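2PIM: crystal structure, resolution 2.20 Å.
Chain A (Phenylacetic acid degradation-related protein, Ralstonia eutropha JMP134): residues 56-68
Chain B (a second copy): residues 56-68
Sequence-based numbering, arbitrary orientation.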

# COMPACT_ATOMS: atom_id res chain seq x y z
N VAL A 56 3.95 11.95 0.27
CA VAL A 56 3.07 10.86 -0.11
C VAL A 56 3.13 9.79 0.99
O VAL A 56 4.23 9.36 1.40
N GLN A 57 1.96 9.33 1.43
CA GLN A 57 1.90 8.21 2.38
C GLN A 57 2.60 7.00 1.79
O GLN A 57 2.42 6.71 0.59
N GLY A 58 3.37 6.30 2.64
CA GLY A 58 4.12 5.12 2.27
C GLY A 58 3.23 4.04 1.67
O GLY A 58 3.55 3.45 0.66
N GLY A 59 2.10 3.79 2.30
CA GLY A 59 1.18 2.82 1.80
C GLY A 59 0.71 3.09 0.39
O GLY A 59 0.55 2.16 -0.36
N MSE A 60 0.49 4.36 0.04
CA MSE A 60 0.03 4.73 -1.31
C MSE A 60 1.15 4.39 -2.32
O MSE A 60 0.85 3.86 -3.38
N LEU A 61 2.41 4.65 -1.95
CA LEU A 61 3.54 4.20 -2.76
C LEU A 61 3.57 2.69 -2.92
O LEU A 61 3.88 2.17 -3.99
N GLY A 62 3.26 2.00 -1.83
CA GLY A 62 3.12 0.56 -1.86
C GLY A 62 2.05 0.08 -2.83
O GLY A 62 2.22 -0.94 -3.45
N ALA A 63 0.94 0.81 -2.97
CA ALA A 63 -0.09 0.45 -3.94
C ALA A 63 0.41 0.59 -5.37
O ALA A 63 0.03 -0.16 -6.25
N MSE A 64 1.30 1.55 -5.61
CA MSE A 64 1.97 1.67 -6.93
C MSE A 64 2.97 0.51 -7.19
O MSE A 64 3.02 -0.05 -8.30
N LEU A 65 3.73 0.15 -6.16
CA LEU A 65 4.63 -0.99 -6.20
C LEU A 65 3.88 -2.30 -6.40
O LEU A 65 4.32 -3.19 -7.16
N ASP A 66 2.73 -2.41 -5.76
CA ASP A 66 1.87 -3.55 -5.96
C ASP A 66 1.43 -3.63 -7.41
O ASP A 66 1.42 -4.72 -8.01
N ASP A 67 1.04 -2.48 -7.99
CA ASP A 67 0.55 -2.47 -9.36
C ASP A 67 1.65 -2.89 -10.36
O ASP A 67 1.44 -3.73 -11.23
N VAL A 68 2.83 -2.30 -10.23
CA VAL A 68 3.88 -2.54 -11.22
C VAL A 68 4.36 -4.00 -11.22
O VAL A 68 4.53 -4.63 -12.32
N VAL B 56 -10.61 -5.62 -3.78
CA VAL B 56 -9.77 -4.49 -3.42
C VAL B 56 -8.31 -4.86 -3.72
O VAL B 56 -7.83 -5.93 -3.30
N GLN B 57 -7.60 -3.97 -4.41
CA GLN B 57 -6.16 -4.16 -4.63
C GLN B 57 -5.45 -4.29 -3.29
O GLN B 57 -5.76 -3.53 -2.36
N GLY B 58 -4.50 -5.23 -3.23
CA GLY B 58 -3.70 -5.52 -2.05
C GLY B 58 -2.98 -4.28 -1.54
O GLY B 58 -2.98 -3.99 -0.36
N GLY B 59 -2.37 -3.54 -2.44
CA GLY B 59 -1.68 -2.34 -2.07
C GLY B 59 -2.56 -1.33 -1.37
O GLY B 59 -2.10 -0.68 -0.46
N MSE B 60 -3.82 -1.20 -1.80
CA MSE B 60 -4.76 -0.24 -1.18
C MSE B 60 -5.04 -0.69 0.26
O MSE B 60 -5.07 0.15 1.15
N LEU B 61 -5.19 -2.00 0.48
CA LEU B 61 -5.29 -2.54 1.84
C LEU B 61 -4.06 -2.23 2.66
O LEU B 61 -4.15 -1.92 3.85
N GLY B 62 -2.90 -2.34 2.02
CA GLY B 62 -1.64 -1.96 2.64
C GLY B 62 -1.61 -0.50 3.06
O GLY B 62 -1.03 -0.19 4.08
N ALA B 63 -2.22 0.40 2.29
CA ALA B 63 -2.29 1.82 2.69
C ALA B 63 -3.15 2.01 3.93
O ALA B 63 -2.88 2.87 4.74
N MSE B 64 -4.17 1.18 4.10
CA MSE B 64 -4.97 1.18 5.35
C MSE B 64 -4.17 0.63 6.56
O MSE B 64 -4.23 1.19 7.67
N LEU B 65 -3.42 -0.44 6.32
CA LEU B 65 -2.52 -1.02 7.32
C LEU B 65 -1.42 -0.04 7.70
O LEU B 65 -1.04 0.07 8.88
N ASP B 66 -0.92 0.69 6.72
CA ASP B 66 0.05 1.73 6.97
C ASP B 66 -0.54 2.78 7.88
O ASP B 66 0.12 3.25 8.83
N ASP B 67 -1.79 3.19 7.60
CA ASP B 67 -2.42 4.25 8.37
C ASP B 67 -2.63 3.82 9.84
O ASP B 67 -2.30 4.55 10.78
N VAL B 68 -3.18 2.63 10.05
CA VAL B 68 -3.54 2.21 11.40
C VAL B 68 -2.30 2.05 12.30
O VAL B 68 -2.30 2.51 13.50

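This is a tight, nearly antiparallel helix-helix contact across an exact two-fold axis, built on glycine and alanine at its center and on paired polar bonds at the helix N-termini. The helices, residues 58-68 in each copy, approach to 7.4 Å at an angle of 163° between their N-to-C directions. The two stretches bury 516 Å² in all, both sides summed.

The closest register pairs Gly A59 with Ala B63, and Ala A63 with Gly B59. Gly A59 CA lies 3.7 Å from Ala B63 CA, and Ala A63 CA lies 3.7 Å from Gly B59 CA. Such an approach requires glycine. A CB on Gly A59 would point toward chain B and lie 2.4 Å from Ala B63 CA and 3.0 Å from Asp B66 CB, a clash with both. The same holds for Gly B59 against chain A. The small side chain of Ala B63 points toward chain A, and Ala B63 CB rests 3.7 Å from Gly A59 C.

Gln A57 points toward chain B with chi1 t, chi2 off the wells at -141° and chi3 at 37°. It is the N-cap residue of its helix. Gln A57 OE1 accepts a weak capping bond of 3.1 Å from Met A60 N. Gln A57 NE2 turns to the partner and donates to Ala B63 O at 3.1 Å. That carbonyl also accepts the helical bond from Asp B67 N, so it serves both helices. One side chain thus caps its own helix and ties it to the other. Gln B57 does the same with Met B60 N and Ala A63 O.

Asp B66 also points toward the partner, with chi1 t and chi2 at 42°. Asp B66 OD2 accepts from Gly A59 N at 2.9 Å. This backbone NH lies in the first turn, where no earlier helical carbonyl is available to it, and the carboxylate fills that role from across the interface. Asp A66 OD2 receives Gly B59 N in the same way. Gln A57 NE2 lies 3.5 Å from Asp B66 OD2, but the angle is too poor for a hydrogen bond.

Met A60 and Met B60 are selenomethionines, with all three chi angles m. Their CA-to-CB bonds point away, yet the chains curl back so that their ends come nearer. Met A60 SE sits 3.7 Å from Met B60 CE and 3.8 Å from Ala B63 CB, giving a small apolar patch.

Five waters bridge the copies. Water 3 donates to Gly A59 O and Gly B59 O, 2.8 Å from its oxygen to each; Gly A59 O and Gly B59 O are 3.9 Å apart. Water 2 accepts from Gly A58 N and donates to Asp B66 OD2. Water 4 repeats this for Gly B58 N and Asp A66 OD2. Water 1 joins Gln A57 NE2 to Asp B67 OD1, and water 5 joins Gln B57 NE2 to Asp A67 OD1. Asp A67 and Asp B67 are both t at chi1, and each OD2 is bonded elsewhere in the structure.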

# COMPACT_ATOMS: atom_id res chain seq x y z
CB VAL A 56 3.49 10.24 -1.49
CG1 VAL A 56 2.54 9.14 -1.92
CG2 VAL A 56 3.52 11.29 -2.57
CB GLN A 57 0.46 7.83 2.68
CG GLN A 57 0.29 6.99 3.95
CD GLN A 57 -0.74 5.89 3.80
OE1 GLN A 57 -0.85 5.28 2.72
NE2 GLN A 57 -1.48 5.60 4.88
CB MSE A 60 -0.39 6.20 -1.40
CG MSE A 60 -1.66 6.49 -0.57
SE MSE A 60 -3.14 5.33 -1.14
CE MSE A 60 -3.10 5.60 -2.98
CB LEU A 61 4.85 4.62 -2.15
CG LEU A 61 5.08 6.13 -1.93
CD1 LEU A 61 6.34 6.37 -1.10
CD2 LEU A 61 5.14 6.88 -3.21
CB ALA A 63 -1.38 1.28 -3.71
CB MSE A 64 2.70 2.99 -6.97
CG MSE A 64 1.77 4.15 -6.96
SE MSE A 64 2.72 5.86 -6.60
CE MSE A 64 1.18 7.04 -6.35
CB LEU A 65 5.53 -1.02 -4.94
CG LEU A 65 6.63 0.09 -4.91
CD1 LEU A 65 7.16 0.37 -3.53
CD2 LEU A 65 7.78 -0.20 -5.87
CB ASP A 66 0.67 -3.48 -4.98
CG ASP A 66 -0.21 -4.75 -5.01
OD1 ASP A 66 0.31 -5.87 -5.06
OD2 ASP A 66 -1.43 -4.63 -4.95
CB ASP A 67 0.02 -1.08 -9.75
CG ASP A 67 -0.53 -1.07 -11.18
OD1 ASP A 67 -1.63 -1.60 -11.36
OD2 ASP A 67 0.15 -0.55 -12.12
CB VAL A 68 5.04 -1.48 -11.11
CG1 VAL A 68 5.88 -1.69 -9.85
CG2 VAL A 68 5.86 -1.48 -12.35
CB VAL B 56 -9.93 -4.12 -1.91
CG1 VAL B 56 -9.10 -2.91 -1.54
CG2 VAL B 56 -11.37 -3.83 -1.57
CB GLN B 57 -5.56 -2.97 -5.37
CG GLN B 57 -4.21 -3.27 -6.01
CD GLN B 57 -3.23 -2.12 -5.89
OE1 GLN B 57 -3.21 -1.42 -4.87
NE2 GLN B 57 -2.40 -1.91 -6.93
CB MSE B 60 -6.05 -0.08 -2.00
CG MSE B 60 -5.79 0.59 -3.37
SE MSE B 60 -4.94 2.35 -3.12
CE MSE B 60 -6.07 3.10 -1.85
CB LEU B 61 -5.47 -4.03 1.82
CG LEU B 61 -6.69 -4.59 1.07
CD1 LEU B 61 -6.61 -6.11 0.96
CD2 LEU B 61 -7.97 -4.19 1.72
CB ALA B 63 -2.80 2.69 1.51
CB MSE B 64 -6.20 0.34 5.12
CG MSE B 64 -7.13 0.94 4.13
SE MSE B 64 -8.52 -0.34 3.54
CE MSE B 64 -9.30 0.68 2.07
CB LEU B 65 -1.96 -2.37 6.82
CG LEU B 65 -3.00 -3.53 6.82
CD1 LEU B 65 -2.63 -4.68 5.92
CD2 LEU B 65 -3.31 -4.05 8.22
CB ASP B 66 0.57 2.30 5.63
CG ASP B 66 1.73 3.30 5.82
OD1 ASP B 66 2.64 3.07 6.62
OD2 ASP B 66 1.76 4.32 5.12
CB ASP B 67 -3.77 4.65 7.77
CG ASP B 67 -4.43 5.78 8.56
OD1 ASP B 67 -3.96 6.91 8.41
OD2 ASP B 67 -5.40 5.54 9.35
CB VAL B 68 -4.50 0.97 11.39
CG1 VAL B 68 -3.78 -0.31 10.96
CG2 VAL B 68 -5.17 0.83 12.71
O HOH W 1 -1.59 7.28 6.74
O HOH W 2 4.06 6.24 5.68
O HOH W 3 0.56 -0.55 0.30
O HOH W 4 -3.03 -7.22 -5.14
O HOH W 5 -2.95 -2.97 -9.14